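Local structure of GTP cyclohydrolase 1 type 2 homolog (Thermus thermophilus, 2YYB) at residues 206-210 against 211-215; 76-79 against 80-84; 9-13 against 14-18. The protein is of unknown function but belongs to the GTP cyclohydrolase I type 2/NIF3 family and probably binds divalent metal ions. All coordinates share one frame; numbering follows the deposited sequence.

Contact 1 of 3, residues 206-210 against 211-215; sequences IYAGH and YDTET
Thr213 folds back onto Gly209 and Ala208 where the chain leaves strand 204-207 and enters the single short turn 210-213. From CB, which lies 3.4 Å from Gly209 O, the side chain divides. OG1, set between the backbone N and the carbonyl carbon (chi1 67°), hydrogen-bonds to Gly209 O at 3.0 Å, arriving in the carbonyl plane. It also pairs with the backbone N of Gly171. The methyl CG2, lying anti to the carbonyl carbon, meets Ala208 CB at 3.6 Å. Gly209 O receives a second, weak bond from Thr213 N, so one residue grips this carbonyl through both side chain and backbone. Gly209 itself suits its backbone angles, at which a CB would be jammed against the carbonyl O of Ala208. One residue on, Glu214 N hydrogen-bonds to His210 O at 3.3 Å, the donor tilted 31° from the carbonyl plane, and Glu214 CB lies 3.6 Å from that same oxygen. The Glu214 carboxylate crosses the His210 ring at a slant, the two planes 70° apart. Its OE2 and OE1 make weak hydrogen bonds to His64 and His65, respectively. The His210 ring stacks on His192 of the second subunit. Asp212 CB lies 3.4 Å from Ala208 O. With Gly209 O and His210 O bonded by Thr213 and Glu214, the strand-to-helix bend presents an imidazole and a carboxylate four residues apart beside His64 and His65, consistent with the predicted divalent metal site to which His210 and Glu214 belong.

Contact 2 of 3, residues 76-79 against 80-84; sequences VGHH and KRRLE
Arg81 N donates to Gly77 O (3.1 Å, nearly straight at 168°) and Arg82 N to His78 O (3.2 Å), the four-residue bonding of an alpha-helix at the N-terminal end of helix 77-88. The bent Arg81 chain (chi3 -62°) curls back over this first turn, laying one face of its guanidinium over His78 CA, with NH2 also 3.4 Å from His78 CB. Arg82 instead runs extended beside His78, both pointing the same way. Their planes are perpendicular: the edge of the imidazole, at CD2, stands against one guanidinium face, 3.8 Å from Arg82 CZ. Arg82 CG passes 3.2 Å from His78 O. Leu83 CG sits 3.4 Å from His79 O. Along another side of the helix, the extended Lys80 reaches Glu84 in a salt bridge whose hydrogen bond, NZ to OE2 at 3.3 Å, is weak. Both residues pack on Phe87 of the third subunit, whose Glu31 accepts a hydrogen bond from Gly77 N. Arg82 NE also forms a salt bridge with Glu200 of the second subunit. This turn of the beta-alpha-beta crossover helix therefore meets the second subunit through paired charges, and the third through a backbone hydrogen bond and packing.

Contact 3 of 3, residues 9-13 against 14-18; sequences YLDAY and LRIQD
Ile16 N reaches back to Asp11 O and Arg15 N to Ala12 O, the paired bonds of a Schellman motif that ends helix 3-13. Among the hydrogen bonds, Leu14 N to Leu10 O (2.9 Å) is the regular helical one, and the Leu14 side chain starts beside the carbonyl that its own N bonds to, with CB and CG both 3.3 Å from Leu10 O. Ile16 N to Asp11 O follows at 3.3 Å, in the carbonyl plane, and Arg15 N meets Ala12 O at 2.9 Å from well above that carbonyl's plane. Arg15, with phi 38°, makes the reversal.

The apolar pair is Leu14 CD2 with Tyr13 CD2 at 3.9 Å, the two side chains crossing at a slant. Leu14 also packs on Tyr94, Ala96 and His103, while the Tyr13 ring stacks on His224. With an alanine here in place of Leu14, both methyl branches are gone, and a gap is likely to open beside Tyr13 CD2 and Tyr94 as that packing is lost.

Charged groups find their mates beyond the turn: Arg15 NH2 forms a salt bridge with Glu104, and Asp11 OD2 is hydrogen-bonded to the hydroxyl of Tyr94.

In van der Waals contact, the Asp11 carboxylate also touches a methyl of the loop: Ile16 CG1, placed between its backbone N and carbonyl carbon (chi1 64°), carries CD1 to within 3.5 Å of Asp11 OD2.

How the contacts relate
Along the chain the order is contact 3, contact 2, contact 1, and none touches another. Contact 1 lies about 28 Å from contact 2 and 24 Å from contact 3, centre to centre; contacts 2 and 3 are also about 28 Å apart. Contact 2 belongs to the beta-alpha-beta unit of strands 60-63 and 92-95 in the five-stranded sheet, and contact 3 packs on strand 92-95. Contact 1 leaves strand 204-207 of the four-stranded sheet, while its Tyr211 and Thr215 pack on strand 233-235 of the five-stranded one, placing its predicted metal ligands between the two sheets. Contacts 1 and 2 both reach neighbouring subunits, while no other chain touches contact 3.

Contact 1 of 3, residues 206-210 against 211-215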
ATOM      1  N   ILE A 206      -5.088  24.853  25.702  1.00 36.49           N
ATOM      2  CA  ILE A 206      -6.091  24.598  26.738  1.00 37.90           C
ATOM      3  C   ILE A 206      -6.828  23.305  26.374  1.00 37.58           C
ATOM      4  O   ILE A 206      -7.385  23.194  25.274  1.00 36.64           O
ATOM      5  CB  ILE A 206      -7.177  25.725  26.824  1.00 39.48           C
ATOM      6  CG1 ILE A 206      -6.547  27.089  27.112  1.00 39.96           C
ATOM      7  CG2 ILE A 206      -8.190  25.379  27.919  1.00 37.52           C
ATOM      8  CD1 ILE A 206      -6.047  27.233  28.515  1.00 43.43           C
ATOM      9  N   TYR A 207      -6.826  22.341  27.293  1.00 37.15           N
ATOM     10  CA  TYR A 207      -7.515  21.053  27.094  1.00 37.53           C
ATOM     11  C   TYR A 207      -8.810  21.089  27.898  1.00 36.40           C
ATOM     12  O   TYR A 207      -8.779  21.043  29.122  1.00 34.93           O
ATOM     13  CB  TYR A 207      -6.631  19.883  27.565  1.00 36.97           C
ATOM     14  CG  TYR A 207      -5.408  19.712  26.704  1.00 38.62           C
ATOM     15  CD1 TYR A 207      -5.531  19.347  25.364  1.00 38.68           C
ATOM     16  CD2 TYR A 207      -4.128  19.995  27.196  1.00 39.67           C
ATOM     17  CE1 TYR A 207      -4.413  19.276  24.529  1.00 38.94           C
ATOM     18  CE2 TYR A 207      -3.000  19.923  26.361  1.00 37.56           C
ATOM     19  CZ  TYR A 207      -3.159  19.568  25.033  1.00 38.07           C
ATOM     20  OH  TYR A 207      -2.083  19.534  24.187  1.00 38.32           O
ATOM     21  N   ALA A 208      -9.944  21.171  27.205  1.00 36.39           N
ATOM     22  CA  ALA A 208     -11.232  21.256  27.887  1.00 36.44           C
ATOM     23  C   ALA A 208     -12.080  19.977  27.940  1.00 36.68           C
ATOM     24  O   ALA A 208     -13.272  20.030  28.266  1.00 37.07           O
ATOM     25  CB  ALA A 208     -12.040  22.399  27.286  1.00 36.39           C
ATOM     26  N   GLY A 209     -11.466  18.837  27.630  1.00 36.40           N
ATOM     27  CA  GLY A 209     -12.178  17.569  27.671  1.00 36.61           C
ATOM     28  C   GLY A 209     -12.647  17.100  26.309  1.00 38.02           C
ATOM     29  O   GLY A 209     -13.127  17.901  25.518  1.00 38.87           O
ATOM     30  N   HIS A 210     -12.499  15.811  26.019  1.00 38.32           N
ATOM     31  CA  HIS A 210     -12.942  15.290  24.732  1.00 40.28           C
ATOM     32  C   HIS A 210     -14.476  15.299  24.715  1.00 39.75           C
ATOM     33  O   HIS A 210     -15.098  15.708  23.734  1.00 39.83           O
ATOM     34  CB  HIS A 210     -12.411  13.868  24.523  1.00 42.31           C
ATOM     35  CG  HIS A 210     -12.447  13.408  23.098  1.00 43.81           C
ATOM     36  ND1 HIS A 210     -13.573  13.504  22.308  1.00 45.86           N
ATOM     37  CD2 HIS A 210     -11.503  12.807  22.334  1.00 45.25           C
ATOM     38  CE1 HIS A 210     -13.320  12.980  21.120  1.00 47.30           C
ATOM     39  NE2 HIS A 210     -12.071  12.550  21.110  1.00 46.67           N
ATOM     40  N   TYR A 211     -15.080  14.859  25.812  1.00 39.45           N
ATOM     41  CA  TYR A 211     -16.539  14.846  25.910  1.00 40.47           C
ATOM     42  C   TYR A 211     -17.110  16.258  25.951  1.00 40.18           C
ATOM     43  O   TYR A 211     -17.972  16.613  25.154  1.00 40.70           O
ATOM     44  CB  TYR A 211     -16.987  14.121  27.173  1.00 38.35           C
ATOM     45  CG  TYR A 211     -18.488  14.043  27.350  1.00 38.60           C
ATOM     46  CD1 TYR A 211     -19.241  13.079  26.679  1.00 40.21           C
ATOM     47  CD2 TYR A 211     -19.155  14.899  28.226  1.00 38.84           C
ATOM     48  CE1 TYR A 211     -20.612  12.962  26.877  1.00 37.42           C
ATOM     49  CE2 TYR A 211     -20.534  14.791  28.432  1.00 38.29           C
ATOM     50  CZ  TYR A 211     -21.253  13.818  27.751  1.00 38.84           C
ATOM     51  OH  TYR A 211     -22.619  13.721  27.919  1.00 39.66           O
ATOM     52  N   ASP A 212     -16.618  17.054  26.889  1.00 40.50           N
ATOM     53  CA  ASP A 212     -17.109  18.408  27.066  1.00 41.64           C
ATOM     54  C   ASP A 212     -16.973  19.347  25.886  1.00 43.23           C
ATOM     55  O   ASP A 212     -17.665  20.367  25.845  1.00 44.29           O
ATOM     56  CB  ASP A 212     -16.481  19.053  28.299  1.00 41.18           C
ATOM     57  CG  ASP A 212     -16.937  18.398  29.577  1.00 41.67           C
ATOM     58  OD1 ASP A 212     -18.130  18.043  29.645  1.00 42.35           O
ATOM     59  OD2 ASP A 212     -16.115  18.239  30.505  1.00 42.16           O
ATOM     60  N   THR A 213     -16.110  19.027  24.924  1.00 42.59           N
ATOM     61  CA  THR A 213     -15.967  19.911  23.772  1.00 41.05           C
ATOM     62  C   THR A 213     -16.756  19.398  22.565  1.00 41.88           C
ATOM     63  O   THR A 213     -17.130  20.192  21.698  1.00 42.47           O
ATOM     64  CB  THR A 213     -14.452  20.146  23.358  1.00 39.47           C
ATOM     65  OG1 THR A 213     -13.877  18.933  22.855  1.00 36.81           O
ATOM     66  CG2 THR A 213     -13.625  20.650  24.552  1.00 36.48           C
ATOM     67  N   GLU A 214     -17.008  18.086  22.491  1.00 42.09           N
ATOM     68  CA  GLU A 214     -17.756  17.542  21.351  1.00 42.30           C
ATOM     69  C   GLU A 214     -19.255  17.360  21.717  1.00 41.70           C
ATOM     70  O   GLU A 214     -19.974  16.551  21.151  1.00 43.02           O
ATOM     71  CB  GLU A 214     -17.081  16.237  20.809  1.00 43.21           C
ATOM     72  CG  GLU A 214     -15.700  16.472  20.071  1.00 43.71           C
ATOM     73  CD  GLU A 214     -15.203  15.287  19.202  1.00 46.99           C
ATOM     74  OE1 GLU A 214     -15.154  14.145  19.721  1.00 45.16           O
ATOM     75  OE2 GLU A 214     -14.842  15.492  17.997  1.00 45.86           O
ATOM     76  N   THR A 215     -19.701  18.191  22.654  1.00 40.39           N
ATOM     77  CA  THR A 215     -21.073  18.246  23.169  1.00 39.20           C
ATOM     78  C   THR A 215     -21.898  19.253  22.349  1.00 41.11           C
ATOM     79  O   THR A 215     -23.118  19.142  22.222  1.00 41.41           O
ATOM     80  CB  THR A 215     -21.059  18.763  24.640  1.00 37.07           C
ATOM     81  OG1 THR A 215     -21.733  17.848  25.488  1.00 35.25           O
ATOM     82  CG2 THR A 215     -21.729  20.119  24.755  1.00 35.05           C
TER

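Contact 2 of 3, residues 76-79 against 80-84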
ATOM      1  N   VAL A  76     -21.485  -9.752  18.698  1.00 32.46           N
ATOM      2  CA  VAL A  76     -21.371 -10.582  19.880  1.00 32.44           C
ATOM      3  C   VAL A  76     -21.224  -9.688  21.099  1.00 31.83           C
ATOM      4  O   VAL A  76     -20.935  -8.501  20.960  1.00 31.82           O
ATOM      5  CB  VAL A  76     -20.125 -11.488  19.743  1.00 33.99           C
ATOM      6  CG1 VAL A  76     -19.855 -12.209  21.041  1.00 36.36           C
ATOM      7  CG2 VAL A  76     -20.331 -12.493  18.598  1.00 31.75           C
ATOM      8  N   GLY A  77     -21.446 -10.253  22.283  1.00 30.85           N
ATOM      9  CA  GLY A  77     -21.305  -9.509  23.525  1.00 31.38           C
ATOM     10  C   GLY A  77     -21.964  -8.135  23.637  1.00 33.78           C
ATOM     11  O   GLY A  77     -23.190  -7.965  23.447  1.00 34.38           O
ATOM     12  N   HIS A  78     -21.153  -7.131  23.954  1.00 32.73           N
ATOM     13  CA  HIS A  78     -21.697  -5.799  24.103  1.00 32.99           C
ATOM     14  C   HIS A  78     -22.184  -5.202  22.782  1.00 32.55           C
ATOM     15  O   HIS A  78     -23.013  -4.299  22.783  1.00 31.59           O
ATOM     16  CB  HIS A  78     -20.688  -4.875  24.796  1.00 32.37           C
ATOM     17  CG  HIS A  78     -19.605  -4.367  23.902  1.00 34.11           C
ATOM     18  ND1 HIS A  78     -18.522  -5.134  23.536  1.00 34.50           N
ATOM     19  CD2 HIS A  78     -19.415  -3.147  23.341  1.00 34.72           C
ATOM     20  CE1 HIS A  78     -17.705  -4.405  22.794  1.00 37.11           C
ATOM     21  NE2 HIS A  78     -18.223  -3.196  22.660  1.00 36.27           N
ATOM     22  N   HIS A  79     -21.688  -5.708  21.655  1.00 31.65           N
ATOM     23  CA  HIS A  79     -22.144  -5.207  20.360  1.00 31.28           C
ATOM     24  C   HIS A  79     -23.577  -5.682  20.105  1.00 31.51           C
ATOM     25  O   HIS A  79     -24.399  -4.971  19.519  1.00 31.34           O
ATOM     26  CB  HIS A  79     -21.256  -5.718  19.240  1.00 29.97           C
ATOM     27  CG  HIS A  79     -19.839  -5.280  19.360  1.00 30.45           C
ATOM     28  ND1 HIS A  79     -18.796  -6.171  19.481  1.00 29.46           N
ATOM     29  CD2 HIS A  79     -19.288  -4.046  19.381  1.00 29.70           C
ATOM     30  CE1 HIS A  79     -17.662  -5.503  19.570  1.00 30.98           C
ATOM     31  NE2 HIS A  79     -17.932  -4.212  19.513  1.00 29.77           N
ATOM     32  N   LYS A  80     -23.865  -6.900  20.549  1.00 30.31           N
ATOM     33  CA  LYS A  80     -25.182  -7.428  20.364  1.00 29.76           C
ATOM     34  C   LYS A  80     -26.167  -6.700  21.251  1.00 30.81           C
ATOM     35  O   LYS A  80     -27.238  -6.302  20.778  1.00 32.10           O
ATOM     36  CB  LYS A  80     -25.234  -8.900  20.695  1.00 28.94           C
ATOM     37  CG  LYS A  80     -26.546  -9.490  20.282  1.00 27.66           C
ATOM     38  CD  LYS A  80     -26.918 -10.621  21.163  1.00 27.62           C
ATOM     39  CE  LYS A  80     -28.266 -11.179  20.793  1.00 25.06           C
ATOM     40  NZ  LYS A  80     -28.638 -12.095  21.870  1.00 28.15           N
ATOM     41  N   ARG A  81     -25.818  -6.522  22.525  1.00 30.21           N
ATOM     42  CA  ARG A  81     -26.725  -5.842  23.455  1.00 30.57           C
ATOM     43  C   ARG A  81     -27.101  -4.451  22.977  1.00 30.54           C
ATOM     44  O   ARG A  81     -28.258  -4.034  23.124  1.00 31.69           O
ATOM     45  CB  ARG A  81     -26.139  -5.774  24.871  1.00 30.27           C
ATOM     46  CG  ARG A  81     -26.120  -7.137  25.580  1.00 32.45           C
ATOM     47  CD  ARG A  81     -25.834  -7.019  27.061  1.00 33.45           C
ATOM     48  NE  ARG A  81     -24.516  -6.451  27.298  1.00 36.17           N
ATOM     49  CZ  ARG A  81     -23.380  -7.124  27.157  1.00 39.67           C
ATOM     50  NH1 ARG A  81     -23.404  -8.407  26.788  1.00 40.10           N
ATOM     51  NH2 ARG A  81     -22.217  -6.511  27.364  1.00 39.55           N
ATOM     52  N   ARG A  82     -26.147  -3.743  22.376  1.00 28.80           N
ATOM     53  CA  ARG A  82     -26.432  -2.408  21.878  1.00 28.82           C
ATOM     54  C   ARG A  82     -27.544  -2.433  20.821  1.00 30.07           C
ATOM     55  O   ARG A  82     -28.501  -1.632  20.874  1.00 27.92           O
ATOM     56  CB  ARG A  82     -25.169  -1.777  21.294  1.00 27.54           C
ATOM     57  CG  ARG A  82     -24.161  -1.334  22.324  1.00 24.66           C
ATOM     58  CD  ARG A  82     -22.870  -0.981  21.643  1.00 24.65           C
ATOM     59  NE  ARG A  82     -21.913  -0.403  22.578  1.00 26.48           N
ATOM     60  CZ  ARG A  82     -20.791   0.220  22.217  1.00 27.36           C
ATOM     61  NH1 ARG A  82     -20.486   0.347  20.937  1.00 23.41           N
ATOM     62  NH2 ARG A  82     -19.977   0.714  23.140  1.00 28.18           N
ATOM     63  N   LEU A  83     -27.412  -3.357  19.869  1.00 29.71           N
ATOM     64  CA  LEU A  83     -28.390  -3.497  18.809  1.00 30.15           C
ATOM     65  C   LEU A  83     -29.762  -3.941  19.318  1.00 30.17           C
ATOM     66  O   LEU A  83     -30.788  -3.494  18.809  1.00 30.51           O
ATOM     67  CB  LEU A  83     -27.883  -4.482  17.755  1.00 31.23           C
ATOM     68  CG  LEU A  83     -26.593  -4.077  17.071  1.00 32.26           C
ATOM     69  CD1 LEU A  83     -26.297  -5.065  15.961  1.00 31.86           C
ATOM     70  CD2 LEU A  83     -26.728  -2.663  16.518  1.00 31.31           C
ATOM     71  N   GLU A  84     -29.789  -4.825  20.309  1.00 29.91           N
ATOM     72  CA  GLU A  84     -31.062  -5.280  20.855  1.00 30.04           C
ATOM     73  C   GLU A  84     -31.838  -4.075  21.378  1.00 29.33           C
ATOM     74  O   GLU A  84     -33.053  -3.979  21.184  1.00 30.61           O
ATOM     75  CB  GLU A  84     -30.844  -6.299  21.986  1.00 30.66           C
ATOM     76  CG  GLU A  84     -30.366  -7.642  21.503  1.00 36.82           C
ATOM     77  CD  GLU A  84     -30.135  -8.639  22.623  1.00 41.28           C
ATOM     78  OE1 GLU A  84     -29.293  -8.359  23.517  1.00 44.34           O
ATOM     79  OE2 GLU A  84     -30.791  -9.711  22.610  1.00 41.95           O
TER

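Contact 3 of 3, residues 9-13 against 14-18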
ATOM      1  N   TYR A   9     -32.007  14.799   4.168  1.00 43.36           N
ATOM      2  CA  TYR A   9     -31.708  16.174   4.527  1.00 44.18           C
ATOM      3  C   TYR A   9     -30.369  16.252   5.247  1.00 45.30           C
ATOM      4  O   TYR A   9     -29.481  16.998   4.829  1.00 46.83           O
ATOM      5  CB  TYR A   9     -32.783  16.750   5.435  1.00 43.47           C
ATOM      6  CG  TYR A   9     -32.460  18.151   5.918  1.00 45.24           C
ATOM      7  CD1 TYR A   9     -32.533  19.253   5.046  1.00 45.91           C
ATOM      8  CD2 TYR A   9     -32.102  18.387   7.250  1.00 43.82           C
ATOM      9  CE1 TYR A   9     -32.264  20.563   5.497  1.00 43.20           C
ATOM     10  CE2 TYR A   9     -31.832  19.685   7.703  1.00 43.89           C
ATOM     11  CZ  TYR A   9     -31.918  20.764   6.822  1.00 44.41           C
ATOM     12  OH  TYR A   9     -31.670  22.037   7.280  1.00 44.93           O
ATOM     13  N   LEU A  10     -30.220  15.480   6.325  1.00 44.45           N
ATOM     14  CA  LEU A  10     -28.979  15.486   7.096  1.00 43.09           C
ATOM     15  C   LEU A  10     -27.737  15.207   6.264  1.00 42.69           C
ATOM     16  O   LEU A  10     -26.732  15.904   6.397  1.00 42.44           O
ATOM     17  CB  LEU A  10     -29.072  14.498   8.252  1.00 42.17           C
ATOM     18  CG  LEU A  10     -30.063  14.987   9.310  1.00 41.93           C
ATOM     19  CD1 LEU A  10     -30.169  13.976  10.448  1.00 41.22           C
ATOM     20  CD2 LEU A  10     -29.592  16.336   9.830  1.00 41.16           C
ATOM     21  N   ASP A  11     -27.794  14.205   5.400  1.00 41.94           N
ATOM     22  CA  ASP A  11     -26.642  13.906   4.566  1.00 42.29           C
ATOM     23  C   ASP A  11     -26.339  15.141   3.713  1.00 43.92           C
ATOM     24  O   ASP A  11     -25.177  15.463   3.434  1.00 45.41           O
ATOM     25  CB  ASP A  11     -26.935  12.707   3.666  1.00 39.80           C
ATOM     26  CG  ASP A  11     -27.114  11.412   4.451  1.00 39.82           C
ATOM     27  OD1 ASP A  11     -27.640  10.448   3.871  1.00 36.33           O
ATOM     28  OD2 ASP A  11     -26.722  11.350   5.638  1.00 41.32           O
ATOM     29  N   ALA A  12     -27.392  15.841   3.316  1.00 44.47           N
ATOM     30  CA  ALA A  12     -27.244  17.030   2.488  1.00 45.75           C
ATOM     31  C   ALA A  12     -26.666  18.192   3.280  1.00 46.43           C
ATOM     32  O   ALA A  12     -25.635  18.759   2.907  1.00 47.53           O
ATOM     33  CB  ALA A  12     -28.589  17.425   1.913  1.00 46.89           C
ATOM     34  N   TYR A  13     -27.343  18.526   4.374  1.00 45.53           N
ATOM     35  CA  TYR A  13     -26.966  19.626   5.245  1.00 45.84           C
ATOM     36  C   TYR A  13     -25.552  19.528   5.764  1.00 47.78           C
ATOM     37  O   TYR A  13     -24.860  20.536   5.863  1.00 50.49           O
ATOM     38  CB  TYR A  13     -27.934  19.704   6.426  1.00 45.31           C
ATOM     39  CG  TYR A  13     -27.690  20.860   7.367  1.00 44.02           C
ATOM     40  CD1 TYR A  13     -27.858  22.183   6.950  1.00 44.76           C
ATOM     41  CD2 TYR A  13     -27.306  20.630   8.680  1.00 43.84           C
ATOM     42  CE1 TYR A  13     -27.650  23.249   7.830  1.00 45.35           C
ATOM     43  CE2 TYR A  13     -27.095  21.679   9.569  1.00 44.66           C
ATOM     44  CZ  TYR A  13     -27.267  22.988   9.144  1.00 46.52           C
ATOM     45  OH  TYR A  13     -27.065  24.017  10.047  1.00 48.18           O
ATOM     46  N   LEU A  14     -25.127  18.319   6.114  1.00 48.97           N
ATOM     47  CA  LEU A  14     -23.786  18.097   6.640  1.00 47.78           C
ATOM     48  C   LEU A  14     -22.853  17.765   5.489  1.00 48.97           C
ATOM     49  O   LEU A  14     -21.639  17.715   5.658  1.00 48.45           O
ATOM     50  CB  LEU A  14     -23.815  16.947   7.650  1.00 45.80           C
ATOM     51  CG  LEU A  14     -24.822  17.126   8.793  1.00 45.14           C
ATOM     52  CD1 LEU A  14     -24.972  15.829   9.564  1.00 44.26           C
ATOM     53  CD2 LEU A  14     -24.364  18.243   9.715  1.00 44.03           C
ATOM     54  N   ARG A  15     -23.440  17.569   4.310  1.00 50.86           N
ATOM     55  CA  ARG A  15     -22.701  17.212   3.104  1.00 53.20           C
ATOM     56  C   ARG A  15     -21.566  16.251   3.437  1.00 53.20           C
ATOM     57  O   ARG A  15     -20.394  16.556   3.275  1.00 53.14           O
ATOM     58  CB  ARG A  15     -22.183  18.467   2.380  1.00 54.84           C
ATOM     59  CG  ARG A  15     -21.559  19.526   3.259  1.00 56.65           C
ATOM     60  CD  ARG A  15     -21.588  20.884   2.567  1.00 58.09           C
ATOM     61  NE  ARG A  15     -21.517  21.966   3.547  1.00 61.22           N
ATOM     62  CZ  ARG A  15     -21.942  23.211   3.337  1.00 62.99           C
ATOM     63  NH1 ARG A  15     -22.476  23.556   2.166  1.00 63.76           N
ATOM     64  NH2 ARG A  15     -21.855  24.113   4.312  1.00 62.69           N
ATOM     65  N   ILE A  16     -21.957  15.072   3.895  1.00 53.78           N
ATOM     66  CA  ILE A  16     -21.025  14.033   4.289  1.00 54.41           C
ATOM     67  C   ILE A  16     -20.216  13.457   3.137  1.00 55.42           C
ATOM     68  O   ILE A  16     -19.328  12.631   3.352  1.00 55.99           O
ATOM     69  CB  ILE A  16     -21.780  12.886   4.987  1.00 53.76           C
ATOM     70  CG1 ILE A  16     -22.757  12.228   4.002  1.00 51.35           C
ATOM     71  CG2 ILE A  16     -22.535  13.436   6.194  1.00 52.34           C
ATOM     72  CD1 ILE A  16     -23.387  10.946   4.509  1.00 48.17           C
ATOM     73  N   GLN A  17     -20.520  13.874   1.913  1.00 56.72           N
ATOM     74  CA  GLN A  17     -19.779  13.364   0.760  1.00 58.58           C
ATOM     75  C   GLN A  17     -18.431  14.078   0.641  1.00 59.23           C
ATOM     76  O   GLN A  17     -17.529  13.626  -0.068  1.00 59.72           O
ATOM     77  CB  GLN A  17     -20.584  13.540  -0.534  1.00 57.94           C
ATOM     78  CG  GLN A  17     -20.907  14.984  -0.893  1.00 60.43           C
ATOM     79  CD  GLN A  17     -22.024  15.585  -0.045  1.00 60.67           C
ATOM     80  OE1 GLN A  17     -22.323  16.777  -0.150  1.00 60.12           O
ATOM     81  NE2 GLN A  17     -22.650  14.760   0.796  1.00 60.72           N
ATOM     82  N   ASP A  18     -18.303  15.188   1.358  1.00 59.51           N
ATOM     83  CA  ASP A  18     -17.081  15.974   1.352  1.00 60.33           C
ATOM     84  C   ASP A  18     -15.990  15.427   2.270  1.00 61.32           C
ATOM     85  O   ASP A  18     -14.859  15.912   2.247  1.00 60.90           O
ATOM     86  CB  ASP A  18     -17.388  17.415   1.758  1.00 59.48           C
ATOM     87  CG  ASP A  18     -18.135  18.177   0.685  1.00 58.95           C
ATOM     88  OD1 ASP A  18     -18.433  19.364   0.925  1.00 57.64           O
ATOM     89  OD2 ASP A  18     -18.421  17.600  -0.388  1.00 58.49           O
TER